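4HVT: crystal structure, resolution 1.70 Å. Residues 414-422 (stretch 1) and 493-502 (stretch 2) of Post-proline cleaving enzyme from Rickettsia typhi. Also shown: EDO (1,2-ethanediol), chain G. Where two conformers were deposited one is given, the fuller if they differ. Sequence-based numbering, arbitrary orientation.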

# COMPACT_ATOMS: atom_id res chain seq x y z
N ILE A 414 0.06 14.33 12.05
CA ILE A 414 -1.39 14.50 12.13
C ILE A 414 -1.76 15.43 10.96
O ILE A 414 -1.03 16.42 10.66
CB ILE A 414 -1.92 15.08 13.46
CG1 ILE A 414 -1.31 14.39 14.68
CG2 ILE A 414 -3.42 14.96 13.57
CD1 ILE A 414 -1.57 15.03 16.01
N GLU A 415 -2.86 15.11 10.31
CA GLU A 415 -3.33 15.83 9.13
C GLU A 415 -4.83 15.61 8.98
O GLU A 415 -5.46 14.81 9.72
CB GLU A 415 -2.66 15.29 7.86
CG GLU A 415 -3.11 13.88 7.46
CD GLU A 415 -2.11 13.27 6.53
OE1 GLU A 415 -2.32 13.27 5.29
OE2 GLU A 415 -1.05 12.79 7.01
N ASN A 416 -5.41 16.32 7.99
CA ASN A 416 -6.72 15.94 7.50
C ASN A 416 -6.76 16.27 6.02
O ASN A 416 -5.80 16.67 5.43
CB ASN A 416 -7.89 16.53 8.35
CG ASN A 416 -8.17 18.00 8.09
OD1 ASN A 416 -7.87 18.50 7.02
ND2 ASN A 416 -8.80 18.71 9.08
N SER A 417 -7.86 15.97 5.36
CA SER A 417 -7.85 16.04 3.91
C SER A 417 -7.52 17.44 3.38
O SER A 417 -7.05 17.55 2.25
CB SER A 417 -9.19 15.57 3.37
OG SER A 417 -9.21 15.48 1.95
N ILE A 418 -7.77 18.49 4.17
CA ILE A 418 -7.57 19.87 3.69
C ILE A 418 -6.54 20.67 4.53
O ILE A 418 -6.25 21.82 4.21
CB ILE A 418 -8.89 20.69 3.57
CG1 ILE A 418 -9.62 20.81 4.90
CG2 ILE A 418 -9.80 20.11 2.48
CD1 ILE A 418 -10.81 21.77 4.92
N VAL A 419 -5.97 20.05 5.54
CA VAL A 419 -4.97 20.70 6.39
C VAL A 419 -3.65 19.92 6.24
O VAL A 419 -3.62 18.74 6.54
CB VAL A 419 -5.41 20.76 7.88
CG1 VAL A 419 -4.32 21.45 8.67
CG2 VAL A 419 -6.75 21.50 8.02
N PRO A 420 -2.55 20.57 5.78
CA PRO A 420 -1.34 19.82 5.55
C PRO A 420 -0.82 19.17 6.85
O PRO A 420 -1.05 19.68 7.94
CB PRO A 420 -0.33 20.87 5.06
CG PRO A 420 -1.16 21.93 4.46
CD PRO A 420 -2.43 21.95 5.26
N PRO A 421 -0.10 18.05 6.69
CA PRO A 421 0.42 17.34 7.84
C PRO A 421 1.39 18.19 8.62
O PRO A 421 2.18 18.99 8.04
CB PRO A 421 1.13 16.13 7.26
CG PRO A 421 0.49 15.96 5.89
CD PRO A 421 0.20 17.36 5.43
N THR A 422 1.26 18.09 9.95
CA THR A 422 2.25 18.61 10.88
C THR A 422 3.03 17.43 11.43
O THR A 422 2.46 16.35 11.71
CB THR A 422 1.60 19.37 12.04
OG1 THR A 422 0.93 20.54 11.55
CG2 THR A 422 2.65 19.85 13.09
N ALA A 493 -8.47 5.74 4.09
CA ALA A 493 -8.58 6.93 4.92
C ALA A 493 -8.36 8.23 4.13
O ALA A 493 -7.52 8.26 3.21
CB ALA A 493 -7.62 6.85 6.07
N PRO A 494 -9.09 9.28 4.49
CA PRO A 494 -9.00 10.60 3.80
C PRO A 494 -7.73 11.46 4.17
O PRO A 494 -7.83 12.45 4.88
CB PRO A 494 -10.28 11.31 4.23
CG PRO A 494 -10.63 10.72 5.52
CD PRO A 494 -10.22 9.26 5.42
N TYR A 495 -6.57 11.04 3.65
CA TYR A 495 -5.34 11.80 3.88
C TYR A 495 -5.23 13.05 3.02
O TYR A 495 -5.99 13.26 2.04
CB TYR A 495 -4.11 10.93 3.67
CG TYR A 495 -3.92 10.52 2.24
CD1 TYR A 495 -4.52 9.37 1.74
CD2 TYR A 495 -3.16 11.29 1.40
CE1 TYR A 495 -4.36 9.03 0.41
CE2 TYR A 495 -2.98 10.97 0.08
CZ TYR A 495 -3.57 9.82 -0.40
OH TYR A 495 -3.42 9.50 -1.72
N PHE A 496 -4.31 13.93 3.41
CA PHE A 496 -4.06 15.16 2.69
C PHE A 496 -3.33 14.83 1.41
O PHE A 496 -2.25 14.22 1.45
CB PHE A 496 -3.17 16.12 3.54
CG PHE A 496 -2.97 17.47 2.90
CD1 PHE A 496 -1.91 17.71 2.03
CD2 PHE A 496 -3.88 18.47 3.13
CE1 PHE A 496 -1.72 18.94 1.45
CE2 PHE A 496 -3.70 19.72 2.57
CZ PHE A 496 -2.64 19.94 1.71
N SER A 497 -3.92 15.15 0.27
CA SER A 497 -3.25 15.04 -1.02
C SER A 497 -2.95 16.40 -1.60
O SER A 497 -3.86 17.10 -2.06
CB SER A 497 -4.10 14.26 -2.01
OG SER A 497 -3.47 14.26 -3.30
N ARG A 498 -1.68 16.74 -1.63
CA ARG A 498 -1.26 17.99 -2.19
C ARG A 498 -1.64 18.08 -3.68
O ARG A 498 -2.11 19.12 -4.14
CB ARG A 498 0.23 18.15 -1.99
CG ARG A 498 0.66 19.55 -2.18
CD ARG A 498 2.08 19.76 -1.73
NE ARG A 498 2.47 20.99 -2.35
CZ ARG A 498 3.72 21.37 -2.55
NH1 ARG A 498 4.72 20.64 -2.12
NH2 ARG A 498 3.93 22.53 -3.15
N ILE A 499 -1.43 17.00 -4.42
CA ILE A 499 -1.71 17.06 -5.84
C ILE A 499 -3.21 17.29 -6.09
O ILE A 499 -3.60 18.13 -6.90
CB ILE A 499 -1.27 15.79 -6.60
CG1 ILE A 499 0.25 15.58 -6.53
CG2 ILE A 499 -1.71 15.89 -8.04
CD1 ILE A 499 1.03 16.51 -7.45
N LYS A 500 -4.06 16.50 -5.46
CA LYS A 500 -5.50 16.64 -5.70
C LYS A 500 -5.98 18.00 -5.21
O LYS A 500 -6.73 18.68 -5.88
CB LYS A 500 -6.28 15.51 -5.01
N ASN A 501 -5.54 18.42 -4.02
CA ASN A 501 -5.99 19.69 -3.50
C ASN A 501 -5.57 20.88 -4.35
O ASN A 501 -6.34 21.81 -4.57
CB ASN A 501 -5.48 19.91 -2.06
CG ASN A 501 -6.23 19.06 -1.04
OD1 ASN A 501 -7.35 18.58 -1.31
ND2 ASN A 501 -5.62 18.80 0.09
N GLU A 502 -4.32 20.86 -4.80
CA GLU A 502 -3.79 22.01 -5.55
C GLU A 502 -4.11 21.97 -7.02
O GLU A 502 -4.39 22.99 -7.60
CB GLU A 502 -2.29 22.12 -5.37
CG GLU A 502 -1.87 22.32 -3.93
CD GLU A 502 -0.74 23.28 -3.83
OE1 GLU A 502 -1.03 24.50 -4.05
OE2 GLU A 502 0.40 22.84 -3.54
C1 EDO G . 3.15 11.54 5.80
O1 EDO G . 3.00 10.17 5.41
C2 EDO G . 1.82 12.27 5.79
O2 EDO G . 0.76 11.35 5.97
O HOH W 1 -0.33 13.26 3.27
O HOH W 2 -9.43 13.95 6.84
O HOH W 3 -6.83 15.49 0.26

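Where two loops of a folded chain meet without forming a sheet, the contact is often settled by a few side chains whose rotamers bring polar groups to unpaired backbone atoms while an aromatic ring fills the space between. The contact between residues 414-422 and 493-502 of this post-proline cleaving enzyme, whose touching residues are at least 75 apart in sequence, is a compact example. The two stretches bury 383 Å² in all, and F496 has the largest share of any residue.

The first stretch is a hairpin-like turn. Backbone bonds join I414 and T422 in both directions (I414 N to T422 O, 3.2 Å; T422 N to I414 O, 2.9 Å), and the chain between them turns back, with the side chain of N416 bonded to two backbone amides within it. The CA-to-CB bond of N416 points away from the second stretch, and its p rotamer (chi1 77°) folds the amide back over its own loop. There N416 OD1 accepts from I418 N at 2.9 Å and, in a weak bond, from V419 N, also at 2.9 Å. The side chain thus braces the turn from within.

F496 adopts chi1 -175° (t) and chi2 -89°, which lays its ring along the turn from S417 to P421. P420 lies over one face: its CA is 3.7 Å from the centroid of the F496 ring and only 11° off the normal, a CH-pi contact in which a polarised C-H meets the aromatic cloud. The CA-to-CB bond of P420 points away overall, yet the pyrrolidine ring still reaches the phenyl group, with P420 CG 3.7 Å from F496 CZ. P421 CD adds an apolar contact to F496 CD1 at 4.0 Å. At the edge of the ring, near its plane, lie N416 O and I418 C, the latter 3.6 Å from F496 CE2.

Polar side chains secure this packing from each stretch in turn. The CA-to-CB bond of E415 points toward the second stretch, and its p, t conformation (chi1 70°, chi2 -161°) delivers OE1 to F496 N, which donates to it at 2.8 Å with an angle of 160°. Water 1 donates both to E415 OE1 and to F496 O, so the same carboxylate oxygen engages the backbone of F496 directly and through solvent. The other oxygen, E415 OE2, accepts from O2 of the ethanediol at 2.5 Å.

In the reverse sense, the CA-to-CB bond of N501, on the helix that follows, points toward the first stretch. Its m rotamer (chi1 -75°) carries ND2 to S417 O, a 2.9 Å bond with an angle of 163°. S497 caps this helix: in the t rotamer (chi1 175°), its OG accepts from K500 N at 3.2 Å. Water 3 completes the join, donating to S417 O and Y495 O and accepting from S497 N. The general lesson is that side chains reaching across can fasten two loops through their backbones, while a side chain turned back on its own loop, as N416 is, can bond to the backbone of the turn, and one at a helix start can cap it.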